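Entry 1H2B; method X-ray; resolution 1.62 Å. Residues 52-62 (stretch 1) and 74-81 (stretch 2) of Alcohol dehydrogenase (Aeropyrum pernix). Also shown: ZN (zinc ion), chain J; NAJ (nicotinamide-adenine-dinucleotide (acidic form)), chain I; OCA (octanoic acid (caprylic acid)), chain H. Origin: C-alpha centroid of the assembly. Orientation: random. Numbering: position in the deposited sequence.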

ATOM      1  N   GLY B  52      -2.639   4.168 -34.231  1.00 14.68           N
ATOM      2  CA  GLY B  52      -2.969   2.774 -33.979  1.00 16.14           C
ATOM      3  C   GLY B  52      -4.443   2.475 -34.098  1.00 14.12           C
ATOM      4  O   GLY B  52      -5.282   3.324 -33.858  1.00 15.32           O
ATOM      5  N   VAL B  53      -4.746   1.232 -34.487  1.00 14.75           N
ATOM      6  CA  VAL B  53      -6.124   0.768 -34.618  1.00 16.20           C
ATOM      7  C   VAL B  53      -6.387  -0.212 -33.460  1.00 17.15           C
ATOM      8  O   VAL B  53      -5.649  -1.177 -33.287  1.00 17.30           O
ATOM      9  CB  VAL B  53      -6.345  -0.011 -35.912  1.00 15.67           C
ATOM     10  CG1 VAL B  53      -7.801  -0.369 -36.067  1.00 17.36           C
ATOM     11  CG2 VAL B  53      -5.888   0.835 -37.136  1.00 20.06           C
ATOM     12  N   CYS B  54      -7.379   0.103 -32.652  1.00 16.34           N
ATOM     13  CA  CYS B  54      -7.658  -0.633 -31.433  1.00 13.79           C
ATOM     14  C   CYS B  54      -8.903  -1.498 -31.574  1.00 16.09           C
ATOM     15  O   CYS B  54      -9.825  -1.129 -32.321  1.00 16.08           O
ATOM     16  CB  CYS B  54      -7.872   0.416 -30.321  1.00 16.57           C
ATOM     17  SG  CYS B  54      -8.149  -0.248 -28.646  1.00 16.11           S
ATOM     18  N   HIS B  55      -8.992  -2.602 -30.827  1.00 14.84           N
ATOM     19  CA  HIS B  55     -10.276  -3.291 -30.830  1.00 17.05           C
ATOM     20  C   HIS B  55     -11.445  -2.391 -30.386  1.00 19.45           C
ATOM     21  O   HIS B  55     -12.596  -2.609 -30.779  1.00 17.56           O
ATOM     22  CB  HIS B  55     -10.211  -4.592 -30.013  1.00 17.70           C
ATOM     23  CG  HIS B  55     -11.196  -5.639 -30.457  1.00 16.53           C
ATOM     24  ND1 HIS B  55     -10.788  -6.851 -30.956  1.00 18.89           N
ATOM     25  CD2 HIS B  55     -12.553  -5.643 -30.485  1.00 22.56           C
ATOM     26  CE1 HIS B  55     -11.856  -7.571 -31.276  1.00 21.45           C
ATOM     27  NE2 HIS B  55     -12.940  -6.866 -30.996  1.00 19.51           N
ATOM     28  N   THR B  56     -11.173  -1.356 -29.589  1.00 15.89           N
ATOM     29  CA  THR B  56     -12.209  -0.407 -29.252  1.00 14.30           C
ATOM     30  C   THR B  56     -12.815   0.253 -30.478  1.00 15.03           C
ATOM     31  O   THR B  56     -13.991   0.650 -30.430  1.00 16.45           O
ATOM     32  CB  THR B  56     -11.635   0.652 -28.328  1.00 16.93           C
ATOM     33  OG1 THR B  56     -11.469   0.046 -27.042  1.00 15.27           O
ATOM     34  CG2 THR B  56     -12.624   1.846 -28.150  1.00 18.02           C
ATOM     35  N   ASP B  57     -12.014   0.392 -31.530  1.00 17.08           N
ATOM     36  CA  ASP B  57     -12.546   0.954 -32.798  1.00 17.85           C
ATOM     37  C   ASP B  57     -13.611   0.071 -33.427  1.00 20.87           C
ATOM     38  O   ASP B  57     -14.599   0.605 -33.968  1.00 19.30           O
ATOM     39  CB  ASP B  57     -11.407   1.293 -33.744  1.00 17.75           C
ATOM     40  CG  ASP B  57     -10.523   2.349 -33.139  1.00 17.58           C
ATOM     41  OD1 ASP B  57      -9.275   2.255 -33.218  1.00 17.15           O
ATOM     42  OD2 ASP B  57     -11.074   3.280 -32.527  1.00 22.26           O
ATOM     43  N   LEU B  58     -13.469  -1.246 -33.295  1.00 19.55           N
ATOM     44  CA  LEU B  58     -14.548  -2.133 -33.728  1.00 21.01           C
ATOM     45  C   LEU B  58     -15.778  -1.970 -32.853  1.00 18.83           C
ATOM     46  O   LEU B  58     -16.913  -1.882 -33.346  1.00 22.75           O
ATOM     47  CB  LEU B  58     -14.079  -3.580 -33.708  1.00 18.54           C
ATOM     48  CG  LEU B  58     -12.951  -3.983 -34.646  1.00 20.84           C
ATOM     49  CD1 LEU B  58     -12.435  -5.328 -34.213  1.00 27.58           C
ATOM     50  CD2 LEU B  58     -13.564  -4.066 -36.049  1.00 22.15           C
ATOM     51  N   HIS B  59     -15.576  -1.922 -31.539  1.00 18.79           N
ATOM     52  CA  HIS B  59     -16.671  -1.654 -30.629  1.00 19.45           C
ATOM     53  C   HIS B  59     -17.360  -0.329 -30.959  1.00 22.44           C
ATOM     54  O   HIS B  59     -18.583  -0.255 -30.914  1.00 21.55           O
ATOM     55  CB  HIS B  59     -16.228  -1.668 -29.150  1.00 19.83           C
ATOM     56  CG  HIS B  59     -15.613  -2.963 -28.677  1.00 18.40           C
ATOM     57  ND1 HIS B  59     -16.018  -4.210 -29.107  1.00 26.94           N
ATOM     58  CD2 HIS B  59     -14.623  -3.184 -27.783  1.00 20.41           C
ATOM     59  CE1 HIS B  59     -15.278  -5.139 -28.520  1.00 21.99           C
ATOM     60  NE2 HIS B  59     -14.457  -4.543 -27.677  1.00 25.67           N
ATOM     61  N   LEU B  60     -16.583   0.713 -31.320  1.00 19.29           N
ATOM     62  CA  LEU B  60     -17.171   2.013 -31.645  1.00 19.50           C
ATOM     63  C   LEU B  60     -18.065   1.896 -32.872  1.00 21.59           C
ATOM     64  O   LEU B  60     -19.209   2.354 -32.834  1.00 22.97           O
ATOM     65  CB  LEU B  60     -16.069   3.052 -31.919  1.00 18.49           C
ATOM     66  CG  LEU B  60     -15.515   3.641 -30.601  1.00 19.28           C
ATOM     67  CD1 LEU B  60     -14.201   4.343 -30.892  1.00 18.48           C
ATOM     68  CD2 LEU B  60     -16.464   4.546 -29.850  1.00 22.10           C
ATOM     69  N   VAL B  61     -17.527   1.304 -33.927  1.00 24.49           N
ATOM     70  CA  VAL B  61     -18.287   1.151 -35.172  1.00 26.33           C
ATOM     71  C   VAL B  61     -19.557   0.312 -34.905  1.00 28.27           C
ATOM     72  O   VAL B  61     -20.642   0.604 -35.458  1.00 28.15           O
ATOM     73  CB  VAL B  61     -17.430   0.551 -36.273  1.00 25.60           C
ATOM     74  CG1 VAL B  61     -18.289   0.212 -37.509  1.00 27.64           C
ATOM     75  CG2 VAL B  61     -16.368   1.544 -36.696  1.00 27.44           C
ATOM     76  N   GLN B  62     -19.440  -0.689 -34.026  1.00 26.71           N
ATOM     77  CA  GLN B  62     -20.614  -1.517 -33.651  1.00 30.71           C
ATOM     78  C   GLN B  62     -21.689  -0.782 -32.824  1.00 31.57           C
ATOM     79  O   GLN B  62     -22.802  -1.299 -32.630  1.00 35.12           O
ATOM     80  CB  GLN B  62     -20.174  -2.785 -32.904  1.00 29.70           C
ATOM     81  CG  GLN B  62     -19.782  -3.946 -33.781  1.00 34.87           C
ATOM     82  CD  GLN B  62     -18.809  -4.893 -33.079  1.00 45.40           C
ATOM     83  OE1 GLN B  62     -18.892  -5.081 -31.856  1.00 52.01           O
ATOM     84  NE2 GLN B  62     -17.877  -5.472 -33.840  1.00 45.96           N
ATOM     85  N   PRO B  74     -21.126  13.135 -37.748  1.00 37.39           N
ATOM     86  CA  PRO B  74     -19.912  12.295 -37.782  1.00 34.83           C
ATOM     87  C   PRO B  74     -18.727  12.802 -36.962  1.00 33.32           C
ATOM     88  O   PRO B  74     -18.640  13.991 -36.624  1.00 31.58           O
ATOM     89  CB  PRO B  74     -19.516  12.344 -39.258  1.00 34.68           C
ATOM     90  CG  PRO B  74     -19.992  13.690 -39.711  1.00 37.04           C
ATOM     91  CD  PRO B  74     -21.256  13.943 -38.979  1.00 36.50           C
ATOM     92  N   TYR B  75     -17.809  11.876 -36.665  1.00 31.45           N
ATOM     93  CA  TYR B  75     -16.518  12.232 -36.075  1.00 24.99           C
ATOM     94  C   TYR B  75     -15.428  11.281 -36.503  1.00 24.07           C
ATOM     95  O   TYR B  75     -15.675  10.132 -36.887  1.00 21.55           O
ATOM     96  CB  TYR B  75     -16.577  12.320 -34.552  1.00 28.17           C
ATOM     97  CG  TYR B  75     -16.770  11.027 -33.776  1.00 26.78           C
ATOM     98  CD1 TYR B  75     -15.728  10.479 -33.019  1.00 24.31           C
ATOM     99  CD2 TYR B  75     -18.009  10.388 -33.746  1.00 25.81           C
ATOM    100  CE1 TYR B  75     -15.925   9.320 -32.250  1.00 26.12           C
ATOM    101  CE2 TYR B  75     -18.206   9.248 -32.999  1.00 25.90           C
ATOM    102  CZ  TYR B  75     -17.164   8.710 -32.252  1.00 29.80           C
ATOM    103  OH  TYR B  75     -17.408   7.579 -31.496  1.00 27.56           O
ATOM    104  N   THR B  76     -14.198  11.779 -36.429  1.00 20.37           N
ATOM    105  CA  THR B  76     -13.043  11.047 -36.882  1.00 18.53           C
ATOM    106  C   THR B  76     -12.547  10.143 -35.750  1.00 16.75           C
ATOM    107  O   THR B  76     -12.434  10.580 -34.603  1.00 18.57           O
ATOM    108  CB  THR B  76     -11.962  12.062 -37.188  1.00 19.27           C
ATOM    109  OG1 THR B  76     -12.426  12.874 -38.276  1.00 19.13           O
ATOM    110  CG2 THR B  76     -10.694  11.407 -37.714  1.00 15.60           C
ATOM    111  N   LEU B  77     -12.287   8.887 -36.093  1.00 17.99           N
ATOM    112  CA  LEU B  77     -11.814   7.963 -35.041  1.00 18.31           C
ATOM    113  C   LEU B  77     -10.293   8.082 -34.919  1.00 16.34           C
ATOM    114  O   LEU B  77      -9.629   8.792 -35.693  1.00 16.44           O
ATOM    115  CB  LEU B  77     -12.217   6.512 -35.354  1.00 18.72           C
ATOM    116  CG  LEU B  77     -13.704   6.134 -35.333  1.00 23.79           C
ATOM    117  CD1 LEU B  77     -13.882   4.610 -35.018  1.00 23.34           C
ATOM    118  CD2 LEU B  77     -14.651   7.011 -34.572  1.00 26.61           C
ATOM    119  N   GLY B  78      -9.747   7.364 -33.938  1.00 14.82           N
ATOM    120  CA  GLY B  78      -8.292   7.152 -33.783  1.00 15.04           C
ATOM    121  C   GLY B  78      -7.809   7.754 -32.472  1.00 14.68           C
ATOM    122  O   GLY B  78      -7.693   8.984 -32.373  1.00 15.92           O
ATOM    123  N   HIS B  79      -7.481   6.914 -31.490  1.00 14.91           N
ATOM    124  CA  HIS B  79      -7.104   7.436 -30.165  1.00 13.75           C
ATOM    125  C   HIS B  79      -5.736   6.938 -29.684  1.00 13.97           C
ATOM    126  O   HIS B  79      -5.421   7.035 -28.479  1.00 16.34           O
ATOM    127  CB  HIS B  79      -8.178   7.074 -29.113  1.00 13.96           C
ATOM    128  CG  HIS B  79      -8.452   5.604 -29.036  1.00 14.36           C
ATOM    129  ND1 HIS B  79      -9.366   4.978 -29.863  1.00 14.74           N
ATOM    130  CD2 HIS B  79      -7.981   4.646 -28.192  1.00 16.68           C
ATOM    131  CE1 HIS B  79      -9.401   3.689 -29.561  1.00 18.96           C
ATOM    132  NE2 HIS B  79      -8.558   3.456 -28.570  1.00 16.16           N
ATOM    133  N   GLU B  80      -4.907   6.518 -30.614  1.00 13.55           N
ATOM    134  CA  GLU B  80      -3.616   5.918 -30.298  1.00 13.28           C
ATOM    135  C   GLU B  80      -2.585   6.557 -31.204  1.00 15.14           C
ATOM    136  O   GLU B  80      -2.150   6.020 -32.225  1.00 14.93           O
ATOM    137  CB  GLU B  80      -3.729   4.377 -30.450  1.00 13.08           C
ATOM    138  CG  GLU B  80      -2.469   3.627 -30.053  1.00 16.13           C
ATOM    139  CD  GLU B  80      -2.729   2.135 -30.043  1.00 16.82           C
ATOM    140  OE1 GLU B  80      -2.498   1.520 -31.092  1.00 17.25           O
ATOM    141  OE2 GLU B  80      -3.180   1.612 -29.005  1.00 15.73           O
ATOM    142  N   ASN B  81      -2.144   7.759 -30.797  1.00 13.53           N
ATOM    143  CA  ASN B  81      -1.518   8.659 -31.772  1.00 15.27           C
ATOM    144  C   ASN B  81      -0.121   9.137 -31.451  1.00 15.45           C
ATOM    145  O   ASN B  81       0.155   9.524 -30.329  1.00 16.41           O
ATOM    146  CB  ASN B  81      -2.422   9.881 -31.927  1.00 16.21           C
ATOM    147  CG  ASN B  81      -3.809   9.460 -32.399  1.00 15.04           C
ATOM    148  OD1 ASN B  81      -3.903   8.768 -33.413  1.00 16.90           O
ATOM    149  ND2 ASN B  81      -4.855   9.902 -31.709  1.00 13.86           N
TER
HETATM  150 ZN    ZN J1362      -8.173   1.716 -27.520  1.00 17.64          ZN
HETATM  151  PA  NAJ I1361      -7.128  -7.476 -30.150  1.00 17.71           P
HETATM  152  O1A NAJ I1361      -8.237  -7.803 -31.111  1.00 18.35           O
HETATM  153  O2A NAJ I1361      -5.772  -7.002 -30.696  1.00 17.12           O
HETATM  154  O5B NAJ I1361      -6.710  -8.737 -29.264  1.00 17.76           O
HETATM  155  C5B NAJ I1361      -7.673  -9.665 -28.746  1.00 17.01           C
HETATM  156  C4B NAJ I1361      -6.890 -10.956 -28.578  1.00 15.34           C
HETATM  157  O4B NAJ I1361      -7.745 -11.873 -27.866  1.00 14.23           O
HETATM  158  C3B NAJ I1361      -6.456 -11.593 -29.899  1.00 15.86           C
HETATM  159  O3B NAJ I1361      -5.067 -11.962 -29.883  1.00 18.05           O
HETATM  160  C2B NAJ I1361      -7.404 -12.783 -29.919  1.00 17.90           C
HETATM  161  O2B NAJ I1361      -6.937 -13.888 -30.710  1.00 18.14           O
HETATM  162  C1B NAJ I1361      -7.559 -13.160 -28.440  1.00 16.05           C
HETATM  163  N9A NAJ I1361      -8.741 -13.960 -28.124  1.00 17.34           N
HETATM  164  C8A NAJ I1361     -10.017 -13.968 -28.706  1.00 19.14           C
HETATM  165  N7A NAJ I1361     -10.803 -14.863 -28.048  1.00 17.28           N
HETATM  166  C5A NAJ I1361     -10.046 -15.432 -27.065  1.00 16.16           C
HETATM  167  C6A NAJ I1361     -10.300 -16.384 -26.108  1.00 17.04           C
HETATM  168  N6A NAJ I1361     -11.477 -17.016 -26.003  1.00 17.61           N
HETATM  169  N1A NAJ I1361      -9.313 -16.685 -25.207  1.00 15.51           N
HETATM  170  C2A NAJ I1361      -8.052 -16.119 -25.276  1.00 14.92           C
HETATM  171  N3A NAJ I1361      -7.805 -15.203 -26.238  1.00 13.16           N
HETATM  172  C4A NAJ I1361      -8.787 -14.872 -27.119  1.00 15.34           C
HETATM  173  O3  NAJ I1361      -7.735  -6.421 -29.127  1.00 16.09           O
HETATM  174  PN  NAJ I1361      -7.004  -5.203 -28.362  1.00 15.94           P
HETATM  175  O1N NAJ I1361      -7.020  -4.004 -29.192  1.00 15.80           O
HETATM  176  O2N NAJ I1361      -5.731  -5.680 -27.786  1.00 15.31           O
HETATM  177  O5D NAJ I1361      -8.103  -4.922 -27.225  1.00 14.60           O
HETATM  178  C5D NAJ I1361      -8.300  -5.922 -26.228  1.00 15.36           C
HETATM  179  C4D NAJ I1361      -9.554  -5.593 -25.433  1.00 14.07           C
HETATM  180  O4D NAJ I1361      -9.256  -4.469 -24.587  1.00 15.72           O
HETATM  181  C3D NAJ I1361     -10.736  -5.143 -26.291  1.00 13.51           C
HETATM  182  O3D NAJ I1361     -11.948  -5.480 -25.591  1.00 15.30           O
HETATM  183  C2D NAJ I1361     -10.578  -3.617 -26.318  1.00 16.56           C
HETATM  184  O2D NAJ I1361     -11.740  -2.898 -26.620  1.00 16.12           O
HETATM  185  C1D NAJ I1361     -10.152  -3.416 -24.853  1.00 14.56           C
HETATM  186  N1N NAJ I1361      -9.529  -2.147 -24.475  1.00 14.82           N
HETATM  187  C2N NAJ I1361      -9.670  -1.777 -23.170  1.00 14.47           C
HETATM  188  C3N NAJ I1361      -9.057  -0.623 -22.714  1.00 13.13           C
HETATM  189  C7N NAJ I1361      -9.267  -0.192 -21.300  1.00 14.95           C
HETATM  190  O7N NAJ I1361      -8.706   0.985 -20.977  1.00 14.75           O
HETATM  191  N7N NAJ I1361      -9.888  -0.905 -20.355  1.00 13.75           N
HETATM  192  C4N NAJ I1361      -8.246   0.198 -23.566  1.00 16.75           C
HETATM  193  C5N NAJ I1361      -7.999  -0.345 -24.859  1.00 16.34           C
HETATM  194  C6N NAJ I1361      -8.660  -1.473 -25.305  1.00 16.13           C
HETATM  195  C1  OCA H1360      -9.755   2.634 -25.238  1.00 21.45           C
HETATM  196  C2  OCA H1360     -11.044   2.580 -24.404  1.00 22.77           C
HETATM  197  C3  OCA H1360     -11.156   3.810 -23.487  1.00 26.84           C
HETATM  198  C4  OCA H1360     -12.541   4.054 -22.912  1.00 25.42           C
HETATM  199  C5  OCA H1360     -12.551   5.394 -22.178  1.00 26.38           C
HETATM  200  C6  OCA H1360     -13.845   5.586 -21.390  1.00 28.97           C
HETATM  201  C7  OCA H1360     -13.866   6.860 -20.551  1.00 31.84           C
HETATM  202  C8  OCA H1360     -15.192   6.952 -19.818  1.00 35.15           C
HETATM  203  O1  OCA H1360      -9.574   1.810 -26.177  1.00 19.71           O
HETATM  204  O2  OCA H1360      -8.868   3.470 -24.969  1.00 19.16           O
HETATM  205  O   HOH W   1      -5.298   6.181 -33.490  1.00 16.44           O
HETATM  206  O   HOH W   2      -7.519   4.081 -32.221  1.00 17.03           O
HETATM  207  O   HOH W   3     -10.914   5.707 -31.903  1.00 16.46           O

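The two stretches meet in a largely buried contact held together by a shared zinc ion, a single direct backbone hydrogen bond and three bridging waters, with a small apolar patch at one end. Residues 52-54 lead into a helix that begins around His-55, and the loop following the short strand 75-76 runs past them. The backbones come nearest where Gly-52 N donates to Glu-80 O (2.8 Å). Glu-80 leaves no room for a side chain at Gly-52: an ideal CB there would lie 1.7 Å from Glu-80 OE1.

Cys-54 and His-79 share the zinc, through Cys-54 SG at 2.3 Å and His-79 NE2 at 2.1 Å from ZN; octanoic acid O1 (1.9 Å from ZN) and one atom from elsewhere in the structure complete the set. Cys-54 also caps the helix that follows it: its SG accepts from Thr-56 N (3.4 Å). Thr-56 OG1 in turn donates to octanoic acid O1 (2.7 Å) and accepts from O2D of the dinucleotide (3.0 Å).

Asp-57 links the two stretches. Its OD1 accepts from Cys-54 N (2.9 Å), while OD2 lies near the plane of the His-79 ring, 3.4 Å from His-79 CE1. Water 3 donates to Asp-57 OD2 (2.5 Å) and accepts from His-79 ND1 (2.7 Å) and Gly-78 N (2.9 Å), linking the carboxylate indirectly to the zinc-bound imidazole. Water 2 accepts from His-79 N and water 1 from Glu-80 N (each 2.9 Å); Gly-52 O, 2.9 Å from the O of each, and Asp-57 OD1, 2.7 Å from the O of water 2, are among the acceptors competing for their protons.

Farther along the helix the chemistry turns apolar: Leu-77 CD1 packs 4.1 Å from Leu-60 CB and 4.3 Å from Val-61 CG2. Leu-60 CD2 also lies 3.6 Å from Tyr-75 OH, a van der Waals contact.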